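PDB 2O14: hypothetical protein yxiM from Bacillus subtilis, which probably acts as an esterase of the GDSL lipolytic family, its catalytic part preceded by a galactose-binding-like domain that holds a manganese ion. Local coordinates for residues Asp170-Asn175 with Leu238-Thr243; Thr79-Leu84 with Asp129-Leu134; Ala66-Ala71 with Gly142-Leu147; Thr161-Tyr166 with His198-Arg203; Phe18-Gly23 with Ser148-Lys153. One frame throughout, in Å; residues are numbered along the deposited sequence.

Interaction 1 of 5, residues Asp170-Asn175 with Leu238-Thr243; sequences DSTVCN and LGINDT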
# COMPACT_ATOMS: atom_id res chain seq x y z
N ASP A 170 6.67 -3.87 -5.62
CA ASP A 170 7.42 -4.71 -4.69
C ASP A 170 8.15 -3.89 -3.62
O ASP A 170 7.70 -2.80 -3.23
CB ASP A 170 8.43 -5.56 -5.45
CG ASP A 170 9.33 -4.74 -6.36
OD1 ASP A 170 9.69 -3.61 -5.97
OD2 ASP A 170 9.68 -5.22 -7.46
N SER A 171 9.28 -4.41 -3.15
CA SER A 171 10.10 -3.77 -2.13
C SER A 171 10.64 -2.38 -2.51
O SER A 171 10.91 -1.55 -1.63
CB SER A 171 11.28 -4.67 -1.76
OG SER A 171 10.84 -5.91 -1.24
N THR A 172 10.83 -2.13 -3.80
CA THR A 172 11.35 -0.84 -4.23
C THR A 172 10.23 0.18 -4.42
O THR A 172 10.49 1.35 -4.71
CB THR A 172 12.16 -0.95 -5.55
OG1 THR A 172 11.28 -1.31 -6.63
CG2 THR A 172 13.24 -2.01 -5.42
N VAL A 173 8.99 -0.27 -4.24
CA VAL A 173 7.80 0.58 -4.41
C VAL A 173 6.95 0.77 -3.16
O VAL A 173 6.39 1.85 -2.93
CB VAL A 173 6.87 0.00 -5.51
CG1 VAL A 173 5.67 0.90 -5.71
CG2 VAL A 173 7.65 -0.17 -6.82
N CYS A 174 6.86 -0.28 -2.35
CA CYS A 174 6.03 -0.28 -1.14
C CYS A 174 6.35 0.73 -0.05
O CYS A 174 7.35 1.45 -0.10
CB CYS A 174 6.03 -1.68 -0.51
SG CYS A 174 7.58 -2.13 0.27
N ASN A 175 5.47 0.78 0.95
CA ASN A 175 5.62 1.68 2.08
C ASN A 175 6.42 1.03 3.20
O ASN A 175 6.30 -0.17 3.46
CB ASN A 175 4.26 2.06 2.66
CG ASN A 175 3.46 2.97 1.76
OD1 ASN A 175 4.03 3.82 1.07
ND2 ASN A 175 2.14 2.83 1.79
N LEU A 238 6.29 -3.94 -11.48
CA LEU A 238 6.72 -5.26 -11.02
C LEU A 238 7.69 -5.80 -12.06
O LEU A 238 7.82 -5.23 -13.14
CB LEU A 238 5.51 -6.20 -10.87
CG LEU A 238 4.53 -5.89 -9.73
CD1 LEU A 238 3.27 -6.72 -9.89
CD2 LEU A 238 5.20 -6.19 -8.39
N GLY A 239 8.36 -6.89 -11.73
CA GLY A 239 9.31 -7.47 -12.66
C GLY A 239 10.62 -7.85 -12.00
O GLY A 239 11.34 -8.73 -12.48
N ILE A 240 10.93 -7.21 -10.88
CA ILE A 240 12.17 -7.49 -10.17
C ILE A 240 12.18 -8.91 -9.60
O ILE A 240 13.01 -9.73 -10.00
CB ILE A 240 12.39 -6.47 -9.03
CG1 ILE A 240 12.53 -5.06 -9.61
CG2 ILE A 240 13.65 -6.83 -8.24
CD1 ILE A 240 12.72 -3.98 -8.56
N ASN A 241 11.25 -9.19 -8.70
CA ASN A 241 11.16 -10.51 -8.07
C ASN A 241 10.68 -11.57 -9.05
O ASN A 241 10.96 -12.76 -8.88
CB ASN A 241 10.21 -10.43 -6.87
CG ASN A 241 10.70 -9.46 -5.81
OD1 ASN A 241 11.56 -9.80 -4.99
ND2 ASN A 241 10.17 -8.24 -5.83
N ASP A 242 9.97 -11.13 -10.08
CA ASP A 242 9.45 -12.04 -11.08
C ASP A 242 10.54 -12.83 -11.81
O ASP A 242 10.29 -13.93 -12.30
CB ASP A 242 8.61 -11.25 -12.09
CG ASP A 242 7.49 -10.47 -11.43
OD1 ASP A 242 7.79 -9.50 -10.71
OD2 ASP A 242 6.32 -10.85 -11.61
N THR A 243 11.75 -12.27 -11.88
CA THR A 243 12.85 -12.94 -12.57
C THR A 243 13.53 -14.00 -11.72
O THR A 243 14.34 -14.79 -12.23
CB THR A 243 13.92 -11.92 -13.05
OG1 THR A 243 14.45 -11.21 -11.92
CG2 THR A 243 13.31 -10.94 -14.04
O HOH W 1 8.95 -7.41 -8.59
O HOH W 2 10.89 -7.12 -3.53
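D170 and L238 mark the nearest approach of two loop backbones, their CA atoms 6.4 Å apart. Neither loop runs as a strand: 170-175 curls round D170 O, which accepts from both V173 N and C174 N, and 241-243 forms a short 3-10 segment. D170 CG sits between the backbone N and the carbonyl carbon (chi1 53°), and the carboxylate works in two directions. OD1 serves its own loop, accepting T172 N at 2.9 Å in an Asx turn and T172 OG1 on the syn lone pair. OD2 faces the other loop and lies 3.4 Å from I240 CB, the two side chains crossing at about a right angle. I240 CD1 meets T172 OG1 tip to tip at 3.6 Å. Two waters fill in the polar bridges. One donates to D170 OD2 at 2.6 Å and accepts from G239 N and N241 N; the other accepts from N241 ND2 at 2.7 Å and is bonded to S171 OG. S171 is probably the nucleophile, and as in other SGNH hydrolases N241 probably lines the oxyanion hole. Both loops follow neighbouring parallel strands, 164-169 and 233-237, and lead on to helices 187-190 and 251-266; T172 packs on Q237 and V173 on W187.

Interaction 2 of 5, residues Thr79-Leu84 with Asp129-Leu134; sequences TFNVDL and DGQLNL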
# COMPACT_ATOMS: atom_id res chain seq x y z
N THR A 79 -14.37 -9.36 12.92
CA THR A 79 -14.15 -7.93 12.77
C THR A 79 -14.68 -7.07 13.90
O THR A 79 -15.42 -7.53 14.77
CB THR A 79 -14.82 -7.39 11.49
OG1 THR A 79 -16.22 -7.74 11.52
CG2 THR A 79 -14.16 -7.96 10.24
N PHE A 80 -14.28 -5.81 13.89
CA PHE A 80 -14.78 -4.82 14.83
C PHE A 80 -15.79 -4.11 13.93
O PHE A 80 -15.43 -3.66 12.85
CB PHE A 80 -13.69 -3.83 15.23
CG PHE A 80 -14.22 -2.58 15.87
CD1 PHE A 80 -14.79 -2.62 17.14
CD2 PHE A 80 -14.16 -1.36 15.20
CE1 PHE A 80 -15.30 -1.46 17.73
CE2 PHE A 80 -14.67 -0.20 15.77
CZ PHE A 80 -15.24 -0.25 17.04
N ASN A 81 -17.04 -4.02 14.37
CA ASN A 81 -18.06 -3.36 13.56
C ASN A 81 -18.46 -2.04 14.19
O ASN A 81 -18.44 -1.89 15.41
CB ASN A 81 -19.32 -4.21 13.43
CG ASN A 81 -19.03 -5.64 13.06
OD1 ASN A 81 -18.03 -5.93 12.40
ND2 ASN A 81 -19.91 -6.54 13.47
N VAL A 82 -18.83 -1.09 13.34
CA VAL A 82 -19.29 0.21 13.80
C VAL A 82 -20.32 0.73 12.80
O VAL A 82 -20.03 0.90 11.62
CB VAL A 82 -18.12 1.23 13.95
CG1 VAL A 82 -17.29 1.28 12.68
CG2 VAL A 82 -18.68 2.61 14.28
N ASP A 83 -21.54 0.94 13.29
CA ASP A 83 -22.60 1.45 12.44
C ASP A 83 -22.32 2.92 12.15
O ASP A 83 -21.98 3.68 13.05
CB ASP A 83 -23.96 1.30 13.13
CG ASP A 83 -24.29 -0.15 13.43
OD1 ASP A 83 -24.08 -0.99 12.54
OD2 ASP A 83 -24.78 -0.44 14.54
N LEU A 84 -22.45 3.30 10.88
CA LEU A 84 -22.18 4.68 10.46
C LEU A 84 -23.11 5.11 9.33
O LEU A 84 -23.43 4.33 8.44
CB LEU A 84 -20.75 4.80 9.94
CG LEU A 84 -19.57 4.38 10.82
CD1 LEU A 84 -18.29 4.36 9.97
CD2 LEU A 84 -19.43 5.33 11.99
N ASP A 129 -23.35 0.21 3.19
CA ASP A 129 -24.36 -0.64 3.81
C ASP A 129 -24.64 -0.21 5.25
O ASP A 129 -25.25 -0.94 6.02
CB ASP A 129 -23.94 -2.12 3.77
CG ASP A 129 -22.61 -2.38 4.45
OD1 ASP A 129 -22.30 -1.66 5.43
OD2 ASP A 129 -21.89 -3.31 4.03
N GLY A 130 -24.18 1.00 5.59
CA GLY A 130 -24.40 1.54 6.92
C GLY A 130 -23.57 0.97 8.06
O GLY A 130 -23.90 1.21 9.22
N GLN A 131 -22.51 0.25 7.74
CA GLN A 131 -21.66 -0.34 8.78
C GLN A 131 -20.25 -0.64 8.28
O GLN A 131 -20.06 -1.13 7.17
CB GLN A 131 -22.30 -1.63 9.30
CG GLN A 131 -21.60 -2.25 10.49
CD GLN A 131 -22.25 -3.55 10.93
OE1 GLN A 131 -22.11 -4.58 10.28
NE2 GLN A 131 -22.98 -3.51 12.04
N LEU A 132 -19.26 -0.34 9.12
CA LEU A 132 -17.85 -0.58 8.78
C LEU A 132 -17.37 -1.82 9.54
O LEU A 132 -17.59 -1.94 10.74
CB LEU A 132 -17.00 0.63 9.19
CG LEU A 132 -15.48 0.49 9.06
CD1 LEU A 132 -15.09 0.38 7.60
CD2 LEU A 132 -14.81 1.69 9.70
N ASN A 133 -16.73 -2.75 8.82
CA ASN A 133 -16.22 -3.97 9.44
C ASN A 133 -14.74 -4.07 9.14
O ASN A 133 -14.33 -4.29 7.99
CB ASN A 133 -16.97 -5.19 8.90
CG ASN A 133 -18.48 -4.95 8.82
OD1 ASN A 133 -18.97 -4.36 7.87
ND2 ASN A 133 -19.21 -5.39 9.84
N LEU A 134 -13.94 -3.90 10.18
CA LEU A 134 -12.48 -3.88 10.06
C LEU A 134 -11.75 -4.87 10.96
O LEU A 134 -12.25 -5.28 12.00
CB LEU A 134 -12.01 -2.45 10.35
CG LEU A 134 -10.54 -2.05 10.42
CD1 LEU A 134 -10.42 -0.53 10.31
CD2 LEU A 134 -9.92 -2.55 11.72
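N81 and N133 set their amides across the strand pair with planes 69° apart, and N133 ND2 comes down on N81 OD1 from above the carbonyl plane at 2.9 Å. In that plane the same oxygen takes T79 OG1, at 2.7 Å, so two bonds grip it. The second N-H of N133 ND2 reaches Q131 OE1, again from above the acceptor's plane. Q131, with CG anti to the backbone N (chi1 -173°) and the chain extended to CD, passes the bonds back across: its amide lies only 13° from the D83 carboxylate plane, and NE2 meets D83 OD1 on the syn side at 2.8 Å, tilted out of the carboxylate plane, while D83 OD2 is bonded to Y38. This polar row fixes the rotation of several amides at once. The other sheet face is apolar. V82 and L132 lie side by side, with V82 CG1 3.6 Å from L132 CB, and L84 CD1 touches the same CB from farther along. F80 turns its ring away from segment 129-134 to meet the rings of F18 and F46 edge-to-face. Beneath the side chains F80/L134 and V82/L132 form hydrogen-bonded pairs, N81/N133 and D83/Q131 non-hydrogen-bonded ones, and L84 N closes the ladder on G130 O. Such an antiparallel pair, its apolar face against strands 15-20 and 146-156 of a second sheet, is characteristic of the galactose-binding-like beta-sandwich.

Interaction 3 of 5, residues Ala66-Ala71 with Gly142-Leu147; sequences AVEFLA and GTAFTL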
# COMPACT_ATOMS: atom_id res chain seq x y z
N ALA A 66 -4.27 -2.86 23.73
CA ALA A 66 -4.88 -3.20 22.46
C ALA A 66 -5.66 -4.50 22.51
O ALA A 66 -5.76 -5.14 23.55
CB ALA A 66 -3.79 -3.31 21.39
N VAL A 67 -6.25 -4.86 21.37
CA VAL A 67 -6.97 -6.12 21.23
C VAL A 67 -6.21 -6.86 20.15
O VAL A 67 -5.64 -6.23 19.25
CB VAL A 67 -8.43 -5.92 20.75
CG1 VAL A 67 -9.31 -5.42 21.90
CG2 VAL A 67 -8.47 -4.95 19.58
N GLU A 68 -6.18 -8.18 20.24
CA GLU A 68 -5.50 -8.99 19.25
C GLU A 68 -6.50 -9.84 18.47
O GLU A 68 -7.37 -10.47 19.06
CB GLU A 68 -4.48 -9.91 19.91
CG GLU A 68 -3.69 -10.72 18.92
CD GLU A 68 -2.64 -11.59 19.58
OE1 GLU A 68 -2.37 -11.38 20.78
OE2 GLU A 68 -2.09 -12.47 18.88
N PHE A 69 -6.38 -9.83 17.15
CA PHE A 69 -7.27 -10.63 16.32
C PHE A 69 -6.66 -12.02 16.21
O PHE A 69 -5.61 -12.20 15.59
CB PHE A 69 -7.40 -9.99 14.94
CG PHE A 69 -8.14 -8.68 14.94
CD1 PHE A 69 -9.48 -8.62 14.55
CD2 PHE A 69 -7.50 -7.51 15.34
CE1 PHE A 69 -10.17 -7.40 14.56
CE2 PHE A 69 -8.19 -6.29 15.35
CZ PHE A 69 -9.51 -6.24 14.96
N LEU A 70 -7.31 -12.99 16.84
CA LEU A 70 -6.85 -14.38 16.85
C LEU A 70 -7.23 -15.10 15.56
O LEU A 70 -6.57 -16.06 15.15
CB LEU A 70 -7.42 -15.11 18.06
CG LEU A 70 -7.04 -14.49 19.41
CD1 LEU A 70 -7.64 -15.31 20.54
CD2 LEU A 70 -5.53 -14.43 19.53
N ALA A 71 -8.31 -14.65 14.94
CA ALA A 71 -8.76 -15.19 13.67
C ALA A 71 -8.60 -14.00 12.74
O ALA A 71 -8.89 -12.87 13.12
CB ALA A 71 -10.22 -15.61 13.77
N GLY A 142 2.28 -15.66 11.79
CA GLY A 142 2.94 -16.04 13.02
C GLY A 142 3.14 -14.91 14.01
O GLY A 142 3.53 -15.15 15.15
N THR A 143 2.89 -13.68 13.58
CA THR A 143 3.05 -12.54 14.48
C THR A 143 1.69 -12.05 14.99
O THR A 143 0.64 -12.46 14.48
CB THR A 143 3.81 -11.39 13.78
OG1 THR A 143 3.13 -11.01 12.58
CG2 THR A 143 5.22 -11.83 13.42
N ALA A 144 1.70 -11.19 16.00
CA ALA A 144 0.47 -10.68 16.59
C ALA A 144 -0.17 -9.56 15.77
O ALA A 144 0.48 -8.57 15.43
CB ALA A 144 0.73 -10.20 18.01
N PHE A 145 -1.46 -9.73 15.46
CA PHE A 145 -2.20 -8.72 14.71
C PHE A 145 -3.03 -7.98 15.76
O PHE A 145 -4.07 -8.46 16.20
CB PHE A 145 -3.07 -9.41 13.66
CG PHE A 145 -2.27 -10.27 12.73
CD1 PHE A 145 -1.12 -9.78 12.12
CD2 PHE A 145 -2.64 -11.60 12.49
CE1 PHE A 145 -0.34 -10.59 11.29
CE2 PHE A 145 -1.86 -12.42 11.67
CZ PHE A 145 -0.71 -11.91 11.07
N THR A 146 -2.53 -6.82 16.16
CA THR A 146 -3.15 -6.02 17.20
C THR A 146 -3.63 -4.64 16.79
O THR A 146 -3.11 -4.03 15.85
CB THR A 146 -2.15 -5.82 18.34
OG1 THR A 146 -1.03 -5.08 17.85
CG2 THR A 146 -1.67 -7.16 18.87
N LEU A 147 -4.62 -4.13 17.52
CA LEU A 147 -5.19 -2.82 17.24
C LEU A 147 -5.32 -2.01 18.54
O LEU A 147 -5.96 -2.45 19.49
CB LEU A 147 -6.58 -3.00 16.59
CG LEU A 147 -7.33 -1.71 16.24
CD1 LEU A 147 -6.53 -0.90 15.23
CD2 LEU A 147 -8.71 -2.04 15.69
O HOH W 3 -2.97 -12.28 15.96
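A144 is where segment 142-147 first meets segment 66-71, its CB 3.7 Å from E68 OE2. The E68 chain gets there extended, with CG anti to the backbone N (chi1 -177°). Next comes F145, whose backbone is bonded on both sides. Its N donates to a water that in turn donates to E68 OE2 and to F69 O, and its O receives F69 N at 2.8 Å, nearly along the C=O axis. The same oxygen lies at the edge of the F69 ring. The F145 ring carries T143 O over the centre of one face, 3.6 Å above the plane, and meets the ring of Y72 edge-to-face. From here a short antiparallel ladder takes over, by which strand 65-69 joins 146-156 in the larger sheet of the galactose-binding-like beta-sandwich; it has two bridged pairs, and the touching parts run 120° apart. T146 and E68 form its non-hydrogen-bonded pair, CA atoms 4.3 Å apart. T146 CG2 rests against CB and CG of E68, while OG1 is bonded to N97 O. L147 makes the hydrogen-bonded pair with V67, its N donating to V67 O at 2.9 Å and its O accepting from V67 N. L147 CB is flanked by V67 CG2 and by the edge of the F69 ring, where CE2 approaches to 3.9 Å, and L147 O lies close to A66 CB.

Interaction 4 of 5, residues Thr161-Tyr166 with His198-Arg203; sequences TNRTIY and HTFQVR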
# COMPACT_ATOMS: atom_id res chain seq x y z
N THR A 161 -15.55 7.31 -3.47
CA THR A 161 -14.14 7.60 -3.26
C THR A 161 -13.68 8.83 -4.02
O THR A 161 -14.26 9.21 -5.04
CB THR A 161 -13.27 6.43 -3.74
OG1 THR A 161 -13.45 6.27 -5.15
CG2 THR A 161 -13.66 5.14 -3.03
N ASN A 162 -12.62 9.46 -3.51
CA ASN A 162 -12.04 10.62 -4.18
C ASN A 162 -11.10 10.09 -5.26
O ASN A 162 -10.77 8.90 -5.27
CB ASN A 162 -11.23 11.48 -3.19
CG ASN A 162 -12.12 12.29 -2.27
OD1 ASN A 162 -13.03 12.98 -2.72
ND2 ASN A 162 -11.85 12.23 -0.97
N ARG A 163 -10.67 10.96 -6.16
CA ARG A 163 -9.76 10.55 -7.23
C ARG A 163 -8.52 9.96 -6.55
O ARG A 163 -7.97 10.55 -5.63
CB ARG A 163 -9.38 11.75 -8.08
CG ARG A 163 -8.86 11.38 -9.44
CD ARG A 163 -8.71 12.62 -10.29
NE ARG A 163 -8.25 12.30 -11.64
CZ ARG A 163 -8.02 13.21 -12.57
NH1 ARG A 163 -8.22 14.50 -12.30
NH2 ARG A 163 -7.60 12.84 -13.77
N THR A 164 -8.08 8.79 -7.02
CA THR A 164 -6.94 8.14 -6.38
C THR A 164 -5.95 7.46 -7.32
O THR A 164 -6.32 6.99 -8.39
CB THR A 164 -7.42 7.06 -5.40
OG1 THR A 164 -8.44 7.60 -4.54
CG2 THR A 164 -6.26 6.55 -4.55
N ILE A 165 -4.70 7.42 -6.88
CA ILE A 165 -3.64 6.74 -7.62
C ILE A 165 -3.40 5.46 -6.83
O ILE A 165 -2.92 5.51 -5.69
CB ILE A 165 -2.31 7.52 -7.60
CG1 ILE A 165 -2.49 8.91 -8.23
CG2 ILE A 165 -1.24 6.73 -8.37
CD1 ILE A 165 -2.83 8.86 -9.69
N TYR A 166 -3.75 4.31 -7.40
CA TYR A 166 -3.53 3.03 -6.72
C TYR A 166 -2.19 2.50 -7.19
O TYR A 166 -1.98 2.29 -8.39
CB TYR A 166 -4.65 2.05 -7.06
CG TYR A 166 -5.99 2.46 -6.52
CD1 TYR A 166 -6.38 2.13 -5.22
CD2 TYR A 166 -6.87 3.23 -7.29
CE1 TYR A 166 -7.60 2.54 -4.70
CE2 TYR A 166 -8.09 3.65 -6.78
CZ TYR A 166 -8.45 3.31 -5.49
OH TYR A 166 -9.66 3.73 -4.98
N HIS A 198 -4.81 17.57 -3.44
CA HIS A 198 -6.15 18.08 -3.68
C HIS A 198 -6.68 17.52 -4.99
O HIS A 198 -7.83 17.74 -5.36
CB HIS A 198 -6.13 19.61 -3.74
CG HIS A 198 -5.42 20.25 -2.59
ND1 HIS A 198 -5.84 20.10 -1.28
CD2 HIS A 198 -4.32 21.03 -2.55
CE1 HIS A 198 -5.01 20.76 -0.48
NE2 HIS A 198 -4.08 21.33 -1.23
N THR A 199 -5.82 16.79 -5.70
CA THR A 199 -6.18 16.19 -6.98
C THR A 199 -6.25 14.67 -6.88
O THR A 199 -7.16 14.04 -7.41
CB THR A 199 -5.17 16.56 -8.08
OG1 THR A 199 -5.09 17.98 -8.21
CG2 THR A 199 -5.59 15.95 -9.42
N PHE A 200 -5.27 14.09 -6.20
CA PHE A 200 -5.21 12.64 -6.05
C PHE A 200 -4.93 12.16 -4.64
O PHE A 200 -4.25 12.81 -3.86
CB PHE A 200 -4.12 12.03 -6.93
CG PHE A 200 -4.33 12.19 -8.39
CD1 PHE A 200 -3.58 13.12 -9.11
CD2 PHE A 200 -5.24 11.39 -9.07
CE1 PHE A 200 -3.72 13.23 -10.49
CE2 PHE A 200 -5.39 11.50 -10.45
CZ PHE A 200 -4.63 12.42 -11.17
N GLN A 201 -5.48 10.99 -4.34
CA GLN A 201 -5.22 10.32 -3.07
C GLN A 201 -4.22 9.28 -3.56
O GLN A 201 -4.28 8.85 -4.71
CB GLN A 201 -6.47 9.60 -2.55
CG GLN A 201 -7.42 10.46 -1.73
CD GLN A 201 -6.73 11.13 -0.56
OE1 GLN A 201 -6.19 12.23 -0.70
NE2 GLN A 201 -6.72 10.46 0.59
N VAL A 202 -3.29 8.89 -2.70
CA VAL A 202 -2.32 7.88 -3.10
C VAL A 202 -2.46 6.67 -2.19
O VAL A 202 -2.29 6.78 -0.98
CB VAL A 202 -0.87 8.41 -3.01
CG1 VAL A 202 0.10 7.32 -3.41
CG2 VAL A 202 -0.70 9.62 -3.91
N ARG A 203 -2.79 5.52 -2.76
CA ARG A 203 -2.90 4.30 -1.97
C ARG A 203 -1.84 3.32 -2.48
O ARG A 203 -2.02 2.67 -3.50
CB ARG A 203 -4.31 3.70 -2.10
CG ARG A 203 -5.42 4.57 -1.51
CD ARG A 203 -6.79 3.92 -1.72
NE ARG A 203 -6.95 2.71 -0.92
CZ ARG A 203 -7.46 2.67 0.30
NH1 ARG A 203 -7.89 3.78 0.88
NH2 ARG A 203 -7.54 1.52 0.95
O HOH W 4 -8.63 13.17 -4.42
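R163 and F200 cross with guanidinium and ring planes 55° apart. The arginine chain is extended from CG to NE, running past the ring with CG, CD and NE all near F200 CE2; NE comes to 3.2 Å of it. F200 CZ stands over one face of the guanidinium, offset toward the rim, and NE is bonded to G231 O. An alanine in place of R163 would probably leave G231 O without that donor and open a gap beside the F200 ring. I165 covers a face of the same ring: its CD1 makes a CH-pi contact 3.8 Å from the centroid, 22° off the normal. A second group forms round T164. Its CG2 sits over the centre of the Y166 ring, 4.0 Å above the plane, and also touches R203 CG. Y166 and R203 lie side by side, pointing the same way, with CE1 of the tyrosine 3.4 Å from CD of the arginine. T164 OG1, bonded to N162 O, leans on Q201 CB at 3.4 Å. The parallel backbone pairing beneath runs from Q201 N to R163 O, I165 N to Q201 O and R203 N to I165 O. Strands 164-169 and 201-204 belong to a beta-alpha-beta unit with helix 187-190 between them. In the parallel sheet 201-204 is outermost and 164-169 pairs next with 233-237, while Q201 and R203 touch Q124 and F123 of strand 120-127.

Interaction 5 of 5, residues Phe18-Gly23 with Ser148-Lys153; sequences FDFGSG and SALKIK. With MN (manganese (II) ion), chain B.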
# COMPACT_ATOMS: atom_id res chain seq x y z
N PHE A 18 -12.12 5.26 19.13
CA PHE A 18 -12.10 4.04 19.93
C PHE A 18 -10.72 3.71 20.46
O PHE A 18 -9.74 3.71 19.71
CB PHE A 18 -12.62 2.87 19.08
CG PHE A 18 -14.02 3.08 18.56
CD1 PHE A 18 -15.12 2.96 19.40
CD2 PHE A 18 -14.24 3.42 17.22
CE1 PHE A 18 -16.42 3.18 18.93
CE2 PHE A 18 -15.53 3.65 16.74
CZ PHE A 18 -16.62 3.53 17.59
N ASP A 19 -10.64 3.46 21.76
CA ASP A 19 -9.39 3.10 22.42
C ASP A 19 -9.52 1.63 22.80
O ASP A 19 -10.18 1.29 23.78
CB ASP A 19 -9.17 3.97 23.67
CG ASP A 19 -8.04 3.45 24.56
OD1 ASP A 19 -7.16 2.74 24.04
OD2 ASP A 19 -8.03 3.75 25.78
N PHE A 20 -8.91 0.76 22.00
CA PHE A 20 -8.98 -0.68 22.21
C PHE A 20 -8.07 -1.20 23.31
O PHE A 20 -6.92 -0.79 23.43
CB PHE A 20 -8.66 -1.39 20.89
CG PHE A 20 -9.67 -1.11 19.81
CD1 PHE A 20 -10.85 -1.86 19.73
CD2 PHE A 20 -9.45 -0.10 18.88
CE1 PHE A 20 -11.80 -1.59 18.74
CE2 PHE A 20 -10.39 0.18 17.88
CZ PHE A 20 -11.57 -0.57 17.81
N GLY A 21 -8.59 -2.13 24.10
CA GLY A 21 -7.82 -2.71 25.19
C GLY A 21 -8.56 -2.58 26.51
O GLY A 21 -9.56 -1.88 26.60
N SER A 22 -8.05 -3.25 27.55
CA SER A 22 -8.69 -3.19 28.86
C SER A 22 -7.84 -2.57 29.97
O SER A 22 -8.30 -2.43 31.09
CB SER A 22 -9.12 -4.60 29.29
OG SER A 22 -7.99 -5.47 29.35
N GLY A 23 -6.60 -2.19 29.66
CA GLY A 23 -5.74 -1.63 30.68
C GLY A 23 -6.10 -0.22 31.14
O GLY A 23 -6.27 0.03 32.33
N SER A 148 -4.70 -0.83 18.59
CA SER A 148 -4.76 0.02 19.78
C SER A 148 -5.83 1.09 19.71
O SER A 148 -6.45 1.42 20.72
CB SER A 148 -3.41 0.71 20.05
OG SER A 148 -2.49 -0.16 20.68
N ALA A 149 -6.05 1.66 18.53
CA ALA A 149 -7.05 2.71 18.42
C ALA A 149 -7.54 2.96 17.01
O ALA A 149 -6.90 2.57 16.04
CB ALA A 149 -6.50 4.01 19.00
N LEU A 150 -8.68 3.62 16.91
CA LEU A 150 -9.26 3.99 15.63
C LEU A 150 -9.87 5.37 15.74
O LEU A 150 -10.47 5.71 16.76
CB LEU A 150 -10.36 3.02 15.21
CG LEU A 150 -10.04 1.63 14.67
CD1 LEU A 150 -11.34 0.95 14.24
CD2 LEU A 150 -9.09 1.75 13.48
N LYS A 151 -9.69 6.17 14.69
CA LYS A 151 -10.27 7.49 14.61
C LYS A 151 -10.99 7.48 13.27
O LYS A 151 -10.36 7.35 12.22
CB LYS A 151 -9.21 8.59 14.61
CG LYS A 151 -8.73 8.99 16.00
CD LYS A 151 -7.87 10.25 15.91
CE LYS A 151 -7.51 10.78 17.29
NZ LYS A 151 -6.76 12.06 17.19
N ILE A 152 -12.31 7.58 13.32
CA ILE A 152 -13.13 7.55 12.12
C ILE A 152 -13.83 8.90 11.93
O ILE A 152 -14.63 9.32 12.77
CB ILE A 152 -14.15 6.41 12.22
CG1 ILE A 152 -13.40 5.09 12.44
CG2 ILE A 152 -15.02 6.35 10.97
CD1 ILE A 152 -14.28 3.94 12.88
N LYS A 153 -13.53 9.57 10.82
CA LYS A 153 -14.11 10.88 10.54
C LYS A 153 -14.82 10.90 9.19
O LYS A 153 -14.28 10.44 8.19
CB LYS A 153 -13.01 11.94 10.57
CG LYS A 153 -13.54 13.36 10.65
CD LYS A 153 -12.42 14.39 10.63
CE LYS A 153 -11.78 14.50 9.26
NZ LYS A 153 -10.85 15.66 9.18
MN MN B . -6.71 1.93 26.27
O HOH W 5 -8.77 0.88 25.92
O HOH W 6 -5.02 3.17 26.81
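F20 lies edge-on against the start of segment 148-153, CB and one edge of its ring meeting S148, A149 and L150 in turn. CB is 3.6 Å from S148 O, the oxygen that also accepts F20 N at 2.9 Å from above its carbonyl plane. CG stands anti to the carbonyl carbon (chi1 -64°), and the turn about chi2 (-84°) sets the ring edge-on to the strand. CD2 then meets A149 CA at 3.7 Å, CE2 meets L150 CG at 3.5 Å, and CZ ends near L150 CD1. An alanine here would keep CB but would probably leave L150, and the ring of F80 that meets this one edge-to-face, facing a gap. F18 forms a hydrogen-bonded antiparallel pair with L150, and the edge of its ring touches I152 CD1. Between F18 and F20, D19 turns to the other face of the sheet. Both its carboxylate oxygens bind the manganese ion, OD1 at 2.4 Å and OD2 at 2.3 Å, together with two waters, D65 and the carbonyl oxygen of S24. Across strand 146-156 from this pairing, S148 and A149 both face T94, a classic beta bulge. The arrangement is that of a metal site at the end of a sandwich strand, consistent with the structural metal sites of many galactose-binding-like modules.

Overall arrangement
From the N terminus the chain opens interaction 5 with 18-23, interaction 3 with 66-71 and interaction 2 with 79-84, then closes them in reverse order at 129-134, 142-147 and 148-153. The three loops therefore lie one within another. Interactions 3 and 5 share strand 146-156, and interaction 2 packs the facing sheet on both, so together they tie up the sandwich. The chain then enters the GDSL hydrolase domain. There 161-166 and 170-175 open interactions 4 and 1, which close at 198-203 and 238-243 and so cross. Interaction 4 joins two strands of the parallel sheet; interaction 1, about 22 Å away, centre to centre, joins two loops of the probable active site.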